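Local structure of 2-oxoglutarate-dependent dioxygenase DAO (Oryza sativa subsp. indica, 6KUN) at residues 152-157 with 246-251; 270-275 with 293-298; 29-34 with 194-199. The protein probably catalyses the iron- and 2-oxoglutarate-dependent, irreversible oxidation of the plant hormone auxin (indole-3-acetic acid) to inactive 2-oxoindole-3-acetic acid. All coordinates share one frame; numbering follows the deposited sequence.

Interaction 1: residues 152-157 with 246-251; sequences QFRMNR and AMFLLA. With AKG (2-oxoglutaric acid), chain G; IAC (1H-indol-3-ylacetic acid), chain H.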
loop_
_atom_site.group_PDB
_atom_site.type_symbol
_atom_site.label_atom_id
_atom_site.label_comp_id
_atom_site.label_asym_id
_atom_site.label_seq_id
_atom_site.Cartn_x
_atom_site.Cartn_y
_atom_site.Cartn_z
ATOM N N GLN B 152 -9.045 2.143 -23.481
ATOM C CA GLN B 152 -7.597 1.946 -23.397
ATOM C C GLN B 152 -7.177 1.721 -21.940
ATOM O O GLN B 152 -7.593 2.456 -21.038
ATOM C CB GLN B 152 -6.847 3.135 -24.013
ATOM C CG GLN B 152 -5.317 3.116 -23.736
ATOM C CD GLN B 152 -4.446 2.974 -24.974
ATOM O OE1 GLN B 152 -4.945 2.892 -26.100
ATOM N NE2 GLN B 152 -3.135 2.941 -24.773
ATOM N N PHE B 153 -6.398 0.676 -21.724
ATOM C CA PHE B 153 -5.857 0.322 -20.419
ATOM C C PHE B 153 -4.389 0.683 -20.466
ATOM O O PHE B 153 -3.704 0.319 -21.425
ATOM C CB PHE B 153 -6.049 -1.167 -20.128
ATOM C CG PHE B 153 -5.485 -1.613 -18.784
ATOM C CD1 PHE B 153 -6.068 -1.201 -17.601
ATOM C CD2 PHE B 153 -4.406 -2.470 -18.722
ATOM C CE1 PHE B 153 -5.565 -1.621 -16.375
ATOM C CE2 PHE B 153 -3.915 -2.886 -17.505
ATOM C CZ PHE B 153 -4.478 -2.474 -16.346
ATOM N N ARG B 154 -3.914 1.433 -19.482
ATOM C CA ARG B 154 -2.506 1.842 -19.469
ATOM C C ARG B 154 -1.876 1.589 -18.100
ATOM O O ARG B 154 -2.487 1.823 -17.049
ATOM C CB ARG B 154 -2.367 3.300 -19.828
ATOM C CG ARG B 154 -1.205 3.673 -20.674
ATOM C CD ARG B 154 -1.154 5.204 -20.838
ATOM N NE ARG B 154 -1.894 5.707 -21.998
ATOM C CZ ARG B 154 -2.201 6.990 -22.189
ATOM N NH1 ARG B 154 -1.850 7.901 -21.287
ATOM N NH2 ARG B 154 -2.870 7.362 -23.270
ATOM N N MET B 155 -0.665 1.064 -18.127
ATOM C CA MET B 155 0.199 0.929 -16.958
ATOM C C MET B 155 1.360 1.872 -17.198
ATOM O O MET B 155 1.965 1.835 -18.285
ATOM C CB MET B 155 0.655 -0.517 -16.767
ATOM C CG MET B 155 -0.488 -1.462 -16.406
ATOM S SD MET B 155 -0.044 -3.236 -16.479
ATOM C CE MET B 155 0.335 -3.482 -18.235
ATOM N N ASN B 156 1.623 2.747 -16.226
ATOM C CA ASN B 156 2.576 3.833 -16.435
ATOM C C ASN B 156 3.683 3.799 -15.374
ATOM O O ASN B 156 3.441 3.483 -14.206
ATOM C CB ASN B 156 1.928 5.242 -16.358
ATOM C CG ASN B 156 0.620 5.361 -17.143
ATOM O OD1 ASN B 156 0.597 5.269 -18.361
ATOM N ND2 ASN B 156 -0.477 5.603 -16.425
ATOM N N ARG B 157 4.877 4.229 -15.768
ATOM C CA ARG B 157 5.951 4.490 -14.817
ATOM C C ARG B 157 6.668 5.774 -15.198
ATOM O O ARG B 157 7.091 5.942 -16.345
ATOM C CB ARG B 157 6.946 3.337 -14.772
ATOM C CG ARG B 157 7.963 3.457 -13.690
ATOM C CD ARG B 157 8.732 2.171 -13.519
ATOM N NE ARG B 157 9.874 2.071 -14.408
ATOM C CZ ARG B 157 10.977 1.368 -14.128
ATOM N NH1 ARG B 157 11.067 0.722 -12.981
ATOM N NH2 ARG B 157 11.975 1.324 -14.990
ATOM N N ALA B 246 -4.335 3.137 -15.359
ATOM C CA ALA B 246 -5.495 3.899 -15.807
ATOM C C ALA B 246 -6.313 3.125 -16.820
ATOM O O ALA B 246 -5.770 2.359 -17.629
ATOM C CB ALA B 246 -5.080 5.262 -16.427
ATOM N N MET B 247 -7.617 3.320 -16.770
ATOM C CA MET B 247 -8.538 2.780 -17.756
ATOM C C MET B 247 -9.313 3.945 -18.357
ATOM O O MET B 247 -9.971 4.703 -17.628
ATOM C CB MET B 247 -9.507 1.789 -17.105
ATOM C CG MET B 247 -10.478 1.171 -18.109
ATOM S SD MET B 247 -9.738 0.065 -19.337
ATOM C CE MET B 247 -9.613 -1.422 -18.355
ATOM N N PHE B 248 -9.197 4.115 -19.659
ATOM C CA PHE B 248 -9.822 5.218 -20.403
ATOM C C PHE B 248 -11.020 4.679 -21.170
ATOM O O PHE B 248 -10.867 3.849 -22.059
ATOM C CB PHE B 248 -8.853 5.891 -21.354
ATOM C CG PHE B 248 -7.592 6.375 -20.699
ATOM C CD1 PHE B 248 -6.530 5.519 -20.482
ATOM C CD2 PHE B 248 -7.462 7.701 -20.321
ATOM C CE1 PHE B 248 -5.364 5.974 -19.912
ATOM C CE2 PHE B 248 -6.273 8.155 -19.749
ATOM C CZ PHE B 248 -5.231 7.275 -19.537
ATOM N N LEU B 249 -12.207 5.118 -20.774
ATOM C CA LEU B 249 -13.420 4.893 -21.541
ATOM C C LEU B 249 -13.509 5.986 -22.599
ATOM O O LEU B 249 -13.602 7.177 -22.257
ATOM C CB LEU B 249 -14.642 4.952 -20.649
ATOM C CG LEU B 249 -15.813 4.012 -20.812
ATOM C CD1 LEU B 249 -17.027 4.672 -20.117
ATOM C CD2 LEU B 249 -16.170 3.576 -22.133
ATOM N N LEU B 250 -13.489 5.585 -23.871
ATOM C CA LEU B 250 -13.231 6.523 -24.959
ATOM C C LEU B 250 -14.496 7.110 -25.578
ATOM O O LEU B 250 -14.744 8.308 -25.444
ATOM C CB LEU B 250 -12.363 5.856 -26.028
ATOM C CG LEU B 250 -11.028 5.279 -25.566
ATOM C CD1 LEU B 250 -10.337 4.421 -26.629
ATOM C CD2 LEU B 250 -10.105 6.396 -25.127
ATOM N N ALA B 251 -15.257 6.310 -26.314
ATOM C CA ALA B 251 -16.407 6.819 -27.064
ATOM C C ALA B 251 -17.254 5.655 -27.535
ATOM O O ALA B 251 -16.855 4.509 -27.339
ATOM C CB ALA B 251 -15.962 7.668 -28.254
HETATM C C1 AKG G . -3.794 10.948 -17.086
HETATM O O1 AKG G . -4.418 10.232 -16.274
HETATM O O2 AKG G . -4.176 11.097 -18.267
HETATM C C2 AKG G . -2.582 11.631 -16.643
HETATM O O5 AKG G . -2.509 12.847 -16.695
HETATM C C3 AKG G . -1.418 10.822 -16.119
HETATM C C4 AKG G . -1.939 9.702 -15.227
HETATM C C5 AKG G . -0.775 8.910 -14.683
HETATM O O3 AKG G . -0.544 8.955 -13.454
HETATM O O4 AKG G . -0.086 8.238 -15.480
HETATM C C IAC H . -4.840 13.026 -27.405
HETATM C C1 IAC H . -3.953 12.022 -27.605
HETATM C C2 IAC H . -2.563 12.291 -27.676
HETATM C C3 IAC H . -2.110 13.580 -27.532
HETATM C C4 IAC H . -3.018 14.601 -27.315
HETATM C C5 IAC H . -4.360 14.318 -27.276
HETATM C C7 IAC H . -4.650 10.880 -27.710
HETATM C C8 IAC H . -5.998 11.159 -27.577
HETATM C C17 IAC H . -4.245 9.428 -27.949
HETATM C C18 IAC H . -3.785 8.726 -26.684
HETATM N N IAC H . -6.111 12.500 -27.388
HETATM O O2 IAC H . -2.848 7.887 -26.776
HETATM O O3 IAC H . -4.345 8.959 -25.578
#

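Interaction 2: residues 270-275 with 293-298; sequences RRYREF and EALARL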
loop_
_atom_site.group_PDB
_atom_site.type_symbol
_atom_site.label_atom_id
_atom_site.label_comp_id
_atom_site.label_asym_id
_atom_site.label_seq_id
_atom_site.Cartn_x
_atom_site.Cartn_y
_atom_site.Cartn_z
ATOM N N ARG B 270 -28.228 22.817 -27.523
ATOM C CA ARG B 270 -27.197 21.921 -28.039
ATOM C C ARG B 270 -25.881 22.634 -28.331
ATOM O O ARG B 270 -25.802 23.522 -29.182
ATOM C CB ARG B 270 -27.746 21.279 -29.297
ATOM C CG ARG B 270 -26.757 20.327 -29.978
ATOM C CD ARG B 270 -27.458 19.059 -30.419
ATOM N NE ARG B 270 -26.553 18.150 -31.115
ATOM C CZ ARG B 270 -25.429 17.655 -30.599
ATOM N NH1 ARG B 270 -25.046 17.983 -29.376
ATOM N NH2 ARG B 270 -24.679 16.835 -31.318
ATOM N N ARG B 271 -24.830 22.214 -27.627
ATOM C CA ARG B 271 -23.566 22.942 -27.586
ATOM C C ARG B 271 -22.617 22.574 -28.720
ATOM O O ARG B 271 -21.922 23.445 -29.244
ATOM C CB ARG B 271 -22.844 22.698 -26.247
ATOM C CG ARG B 271 -23.557 23.288 -25.029
ATOM C CD ARG B 271 -23.103 24.708 -24.725
ATOM N NE ARG B 271 -22.196 24.770 -23.580
ATOM C CZ ARG B 271 -22.558 24.520 -22.322
ATOM N NH1 ARG B 271 -23.809 24.163 -22.042
ATOM N NH2 ARG B 271 -21.665 24.608 -21.345
ATOM N N TYR B 272 -22.577 21.309 -29.124
ATOM C CA TYR B 272 -21.560 20.833 -30.041
ATOM C C TYR B 272 -22.215 20.102 -31.187
ATOM O O TYR B 272 -23.228 19.414 -30.996
ATOM C CB TYR B 272 -20.571 19.917 -29.327
ATOM C CG TYR B 272 -19.897 20.553 -28.124
ATOM C CD1 TYR B 272 -18.829 21.415 -28.279
ATOM C CD2 TYR B 272 -20.316 20.266 -26.845
ATOM C CE1 TYR B 272 -18.196 21.969 -27.185
ATOM C CE2 TYR B 272 -19.717 20.836 -25.744
ATOM C CZ TYR B 272 -18.634 21.670 -25.934
ATOM O OH TYR B 272 -18.020 22.252 -24.834
ATOM N N ARG B 273 -21.638 20.261 -32.376
ATOM C CA ARG B 273 -22.071 19.419 -33.484
ATOM C C ARG B 273 -21.656 17.981 -33.197
ATOM O O ARG B 273 -20.715 17.725 -32.429
ATOM C CB ARG B 273 -21.469 19.913 -34.810
ATOM C CG ARG B 273 -20.080 19.442 -35.105
ATOM C CD ARG B 273 -19.440 20.271 -36.228
ATOM N NE ARG B 273 -19.305 21.675 -35.857
ATOM C CZ ARG B 273 -18.327 22.477 -36.269
ATOM N NH1 ARG B 273 -17.377 22.013 -37.068
ATOM N NH2 ARG B 273 -18.292 23.733 -35.865
ATOM N N GLU B 274 -22.365 17.040 -33.822
ATOM C CA GLU B 274 -21.947 15.642 -33.784
ATOM C C GLU B 274 -20.579 15.514 -34.453
ATOM O O GLU B 274 -20.291 16.214 -35.433
ATOM C CB GLU B 274 -22.957 14.738 -34.487
ATOM C CG GLU B 274 -24.348 14.742 -33.863
ATOM C CD GLU B 274 -25.305 13.772 -34.534
ATOM O OE1 GLU B 274 -24.953 13.182 -35.577
ATOM O OE2 GLU B 274 -26.425 13.614 -34.018
ATOM N N PHE B 275 -19.724 14.641 -33.894
ATOM C CA PHE B 275 -18.406 14.404 -34.442
ATOM C C PHE B 275 -17.965 12.972 -34.163
ATOM O O PHE B 275 -18.472 12.280 -33.262
ATOM C CB PHE B 275 -17.382 15.441 -33.942
ATOM C CG PHE B 275 -17.150 15.426 -32.438
ATOM C CD1 PHE B 275 -17.953 16.190 -31.594
ATOM C CD2 PHE B 275 -16.126 14.689 -31.894
ATOM C CE1 PHE B 275 -17.737 16.176 -30.227
ATOM C CE2 PHE B 275 -15.889 14.673 -30.538
ATOM C CZ PHE B 275 -16.701 15.405 -29.711
ATOM N N GLU B 293 -9.434 22.982 -25.537
ATOM C CA GLU B 293 -9.662 24.160 -26.368
ATOM C C GLU B 293 -10.234 23.761 -27.719
ATOM O O GLU B 293 -11.062 24.474 -28.286
ATOM C CB GLU B 293 -8.360 24.954 -26.575
ATOM C CG GLU B 293 -7.540 25.167 -25.294
ATOM C CD GLU B 293 -6.507 24.068 -25.124
ATOM O OE1 GLU B 293 -5.421 24.348 -24.600
ATOM O OE2 GLU B 293 -6.798 22.929 -25.569
ATOM N N ALA B 294 -9.798 22.620 -28.260
ATOM C CA ALA B 294 -10.247 22.217 -29.585
ATOM C C ALA B 294 -11.746 21.946 -29.632
ATOM O O ALA B 294 -12.327 21.946 -30.715
ATOM C CB ALA B 294 -9.484 20.977 -30.049
ATOM N N LEU B 295 -12.405 21.697 -28.500
ATOM C CA LEU B 295 -13.855 21.519 -28.586
ATOM C C LEU B 295 -14.557 22.778 -29.069
ATOM O O LEU B 295 -15.671 22.702 -29.586
ATOM C CB LEU B 295 -14.464 21.120 -27.253
ATOM C CG LEU B 295 -14.398 19.646 -26.888
ATOM C CD1 LEU B 295 -15.145 19.467 -25.548
ATOM C CD2 LEU B 295 -14.959 18.725 -27.936
ATOM N N ALA B 296 -13.964 23.950 -28.851
ATOM C CA ALA B 296 -14.620 25.174 -29.314
ATOM C C ALA B 296 -14.690 25.214 -30.830
ATOM O O ALA B 296 -15.549 25.892 -31.392
ATOM C CB ALA B 296 -13.892 26.415 -28.798
ATOM N N ARG B 297 -13.820 24.473 -31.517
ATOM C CA ARG B 297 -13.934 24.418 -32.963
ATOM C C ARG B 297 -15.117 23.576 -33.406
ATOM O O ARG B 297 -15.395 23.526 -34.599
ATOM C CB ARG B 297 -12.629 23.867 -33.540
ATOM C CG ARG B 297 -11.416 24.594 -32.986
ATOM C CD ARG B 297 -10.157 23.963 -33.439
ATOM N NE ARG B 297 -8.980 24.676 -32.978
ATOM C CZ ARG B 297 -8.449 25.722 -33.596
ATOM N NH1 ARG B 297 -9.015 26.199 -34.698
ATOM N NH2 ARG B 297 -7.364 26.298 -33.110
ATOM N N LEU B 298 -15.814 22.917 -32.482
ATOM C CA LEU B 298 -16.915 22.015 -32.797
ATOM C C LEU B 298 -18.275 22.552 -32.334
ATOM O O LEU B 298 -19.235 21.786 -32.222
ATOM C CB LEU B 298 -16.620 20.642 -32.188
ATOM C CG LEU B 298 -15.341 20.020 -32.747
ATOM C CD1 LEU B 298 -14.918 18.724 -32.095
ATOM C CD2 LEU B 298 -15.553 19.782 -34.244
#

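Interaction 3: residues 29-34 with 194-199; sequences ARLGCF and LDPAAG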
loop_
_atom_site.group_PDB
_atom_site.type_symbol
_atom_site.label_atom_id
_atom_site.label_comp_id
_atom_site.label_asym_id
_atom_site.label_seq_id
_atom_site.Cartn_x
_atom_site.Cartn_y
_atom_site.Cartn_z
ATOM N N ALA B 29 -20.091 17.973 -12.521
ATOM C CA ALA B 29 -20.448 19.220 -13.171
ATOM C C ALA B 29 -19.520 20.359 -12.756
ATOM O O ALA B 29 -19.171 21.220 -13.566
ATOM C CB ALA B 29 -21.899 19.575 -12.846
ATOM N N ARG B 30 -19.120 20.383 -11.491
ATOM C CA ARG B 30 -18.366 21.512 -10.997
ATOM C C ARG B 30 -16.878 21.275 -11.060
ATOM O O ARG B 30 -16.152 22.238 -11.283
ATOM C CB ARG B 30 -18.783 21.844 -9.557
ATOM C CG ARG B 30 -20.148 22.497 -9.488
ATOM C CD ARG B 30 -20.820 22.235 -8.182
ATOM N NE ARG B 30 -19.917 22.435 -7.055
ATOM C CZ ARG B 30 -20.303 22.411 -5.781
ATOM N NH1 ARG B 30 -21.583 22.211 -5.481
ATOM N NH2 ARG B 30 -19.417 22.591 -4.810
ATOM N N LEU B 31 -16.409 20.040 -10.837
ATOM C CA LEU B 31 -14.985 19.706 -10.800
ATOM C C LEU B 31 -14.524 18.800 -11.935
ATOM O O LEU B 31 -13.367 18.898 -12.363
ATOM C CB LEU B 31 -14.647 18.987 -9.489
ATOM C CG LEU B 31 -13.315 19.267 -8.791
ATOM C CD1 LEU B 31 -12.988 18.152 -7.803
ATOM C CD2 LEU B 31 -12.152 19.465 -9.680
ATOM N N GLY B 32 -15.370 17.881 -12.398
ATOM C CA GLY B 32 -14.910 16.892 -13.365
ATOM C C GLY B 32 -14.047 15.794 -12.807
ATOM O O GLY B 32 -13.440 15.061 -13.598
ATOM N N CYS B 33 -13.999 15.638 -11.482
ATOM C CA CYS B 33 -13.061 14.753 -10.814
ATOM C C CYS B 33 -13.670 14.330 -9.487
ATOM O O CYS B 33 -14.294 15.142 -8.804
ATOM C CB CYS B 33 -11.706 15.417 -10.519
ATOM S SG CYS B 33 -10.407 14.324 -9.741
ATOM N N PHE B 34 -13.537 13.059 -9.152
ATOM C CA PHE B 34 -14.019 12.542 -7.886
ATOM C C PHE B 34 -13.317 11.230 -7.575
ATOM O O PHE B 34 -12.772 10.566 -8.467
ATOM C CB PHE B 34 -15.544 12.369 -7.882
ATOM C CG PHE B 34 -16.096 11.432 -8.937
ATOM C CD1 PHE B 34 -16.332 11.869 -10.228
ATOM C CD2 PHE B 34 -16.457 10.126 -8.614
ATOM C CE1 PHE B 34 -16.867 11.041 -11.192
ATOM C CE2 PHE B 34 -17.005 9.272 -9.621
ATOM C CZ PHE B 34 -17.202 9.744 -10.887
ATOM N N LEU B 194 -7.222 21.149 -11.900
ATOM C CA LEU B 194 -7.641 22.540 -11.901
ATOM C C LEU B 194 -9.074 22.620 -11.416
ATOM O O LEU B 194 -10.014 22.417 -12.189
ATOM C CB LEU B 194 -7.524 23.115 -13.307
ATOM C CG LEU B 194 -7.573 24.633 -13.384
ATOM C CD1 LEU B 194 -8.771 25.221 -12.700
ATOM C CD2 LEU B 194 -6.307 25.174 -12.744
ATOM N N ASP B 195 -9.228 22.923 -10.118
ATOM C CA ASP B 195 -10.522 22.990 -9.472
ATOM C C ASP B 195 -11.247 24.231 -9.986
ATOM O O ASP B 195 -10.756 25.357 -9.799
ATOM C CB ASP B 195 -10.291 23.003 -7.954
ATOM C CG ASP B 195 -11.588 22.873 -7.164
ATOM O OD1 ASP B 195 -12.572 23.525 -7.562
ATOM O OD2 ASP B 195 -11.615 22.106 -6.174
ATOM N N PRO B 196 -12.375 24.079 -10.689
ATOM C CA PRO B 196 -13.089 25.275 -11.168
ATOM C C PRO B 196 -13.305 26.326 -10.102
ATOM O O PRO B 196 -13.059 27.504 -10.364
ATOM C CB PRO B 196 -14.401 24.676 -11.704
ATOM C CG PRO B 196 -13.943 23.345 -12.257
ATOM C CD PRO B 196 -13.051 22.845 -11.138
ATOM N N ALA B 197 -13.725 25.944 -8.900
ATOM C CA ALA B 197 -14.055 26.943 -7.880
ATOM C C ALA B 197 -12.864 27.715 -7.345
ATOM O O ALA B 197 -13.034 28.663 -6.569
ATOM C CB ALA B 197 -15.215 26.459 -7.020
ATOM N N ALA B 198 -11.669 27.225 -7.560
ATOM C CA ALA B 198 -10.469 27.725 -6.903
ATOM C C ALA B 198 -9.553 28.583 -7.763
ATOM O O ALA B 198 -9.003 29.582 -7.299
ATOM C CB ALA B 198 -9.760 26.446 -6.485
ATOM N N GLY B 199 -9.396 28.187 -9.021
ATOM C CA GLY B 199 -8.609 28.923 -9.931
ATOM C C GLY B 199 -7.115 28.523 -9.893
ATOM O O GLY B 199 -6.288 29.051 -10.634
#

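Interaction 1: residues 152-157 with 246-251
The guanidinium of Arg154 has the CE1-CZ side of the Phe248 ring over one face, with Phe248 CE1 4.0 Å from Arg154 CZ, and the auxin carboxylate at its edge, where the ligand's O3 lies 3.2 Å from Arg154 NH2. The two planes are inclined by 39°, so this is not a parallel stack; a bend at chi3 (-90°) turns the end of Arg154 into this position. The Phe248 ring itself meets oxygens in its own plane: Gln152 O, 3.3 Å from CD1, and O2 of 2-oxoglutarate near CE2. Further along the first strand, Asn156 ND2 comes within 2.8 Å of O4 of 2-oxoglutarate, its amide oriented by hydrogen bonds to Tyr86 and Ser244. On the reverse face, Met247 CE packs 3.6 Å from Phe153 CD1 and its sulfur sits at the ring edge, a Met-aromatic contact backed by helix 111-138. Four backbone hydrogen bonds, two in each of the pairs Gln152-Phe248 and Arg154-Ala246, bracket the non-hydrogen-bonded pair Phe153-Met247. Such antiparallel strands, one face apolar and the other lining the pockets for 2-oxoglutarate and the bound auxin, belong to the jelly-roll core typical of 2-oxoglutarate-dependent iron oxygenases.

Interaction 2: residues 270-275 with 293-298
This is the packing of a loop on the C-terminal tail: residues 270-275, which lead into strand 275-276, lie against the turns of 293-298 that follow helix 277-287. The tail has helical backbone angles, with bonds from Ala296 N, Arg297 N and Leu298 N each reaching back three residues, and it presents Leu295 and Leu298 to the loop. A single backbone hydrogen bond pins the two segments together, from Arg273 N to Leu298 O at 2.9 Å, arriving nearly along the C=O axis. The same oxygen is also approached by Tyr272 CA, 3.3 Å away, in a CA-H...O contact. Tyr272 turns its edge to the tail, its CE1 resting 3.8 Å from Leu295 CB and 3.6 Å from Leu295 O, while its hydroxyl is hydrogen-bonded to Gln220. An alanine here would remove both ring and hydroxyl and would probably loosen the packing on Leu295 as well as cost the bond to Gln220. Phe275 offers a face instead: Leu298 CD1 stands 4.0 Å from the ring centroid, only 12° off the normal, in a CH-pi contact. Leu295 CD2 reaches the far end of that ring, 4.1 Å from Phe275 CZ. On the outer side, Arg273 bends at chi3 (62°) to lay its guanidinium over Leu298 CA, with NH2 hydrogen-bonded to Ala299 O. Leucine and ring contacts make up the inner part, while Arg297 turns away to a salt bridge with Glu289. Around it, Tyr280 of helix 277-287 touches Leu295, Leu298 and Phe275, Ala221 of helix 217-222 meets Tyr272 and Phe275, and strand 275-276 pairs with strand 256-257 through Phe275 and Val257.

Interaction 3: residues 29-34 with 194-199
Leu31 overlaps the bend at Asp195 and Pro196 with a single methyl, CD2, which lies 3.8 Å from Pro196 CD and 3.9 Å from Asp195 CA. The side chain crosses the proline ring at about a right angle, and its chi1 of -142°, away from the staggered positions, helps swing that methyl toward the turn. Leu31 CG also comes within 4.2 Å of Asp195 OD2. That carboxylate serves its own loop: OD1 uses its anti lone pair to accept from Ala197 N at 3.0 Å, forming an Asx turn. Asp195 O in turn receives Ala198 N and Gly199 N, and the loop closes on Gly199 with positive phi. Between the two segments only van der Waals contacts are found, at the surface, and Pro196 and the residues up to Gly199 are poorly ordered, so the details are less certain. Arg30, just before Leu31, forms a salt bridge with Asp26 of its own helix. Gly32, with positive phi (75°), lets the chain leave helix 18-30 and enter strand 33-37, which pairs with strand 211-215. The partner loop connects strands 191-194 and 201-203 of the other sheet, and Ile4 and Pro5 also pack on Leu31.

In the fold
The three contacts lie at different distances from the active site. Interaction 1 lies closest to the middle, its centre about 5 Å from that of the chain, and touches both bound ligands; the Phe248 side chain is about 4 Å from that of Asp175, a predicted iron ligand. The centres of interactions 2 and 3 are about 24 and 22 Å from that of interaction 1 and 21 Å from each other, and none touches another. The Phe275 side chain of interaction 2 stays about 10 Å from the bound auxin. In interaction 3 the Leu194 side chain is about 7 Å from that of His232, another predicted iron ligand. Interactions 1 and 3 reach the same eight-stranded sheet, and their segments alternate along the chain.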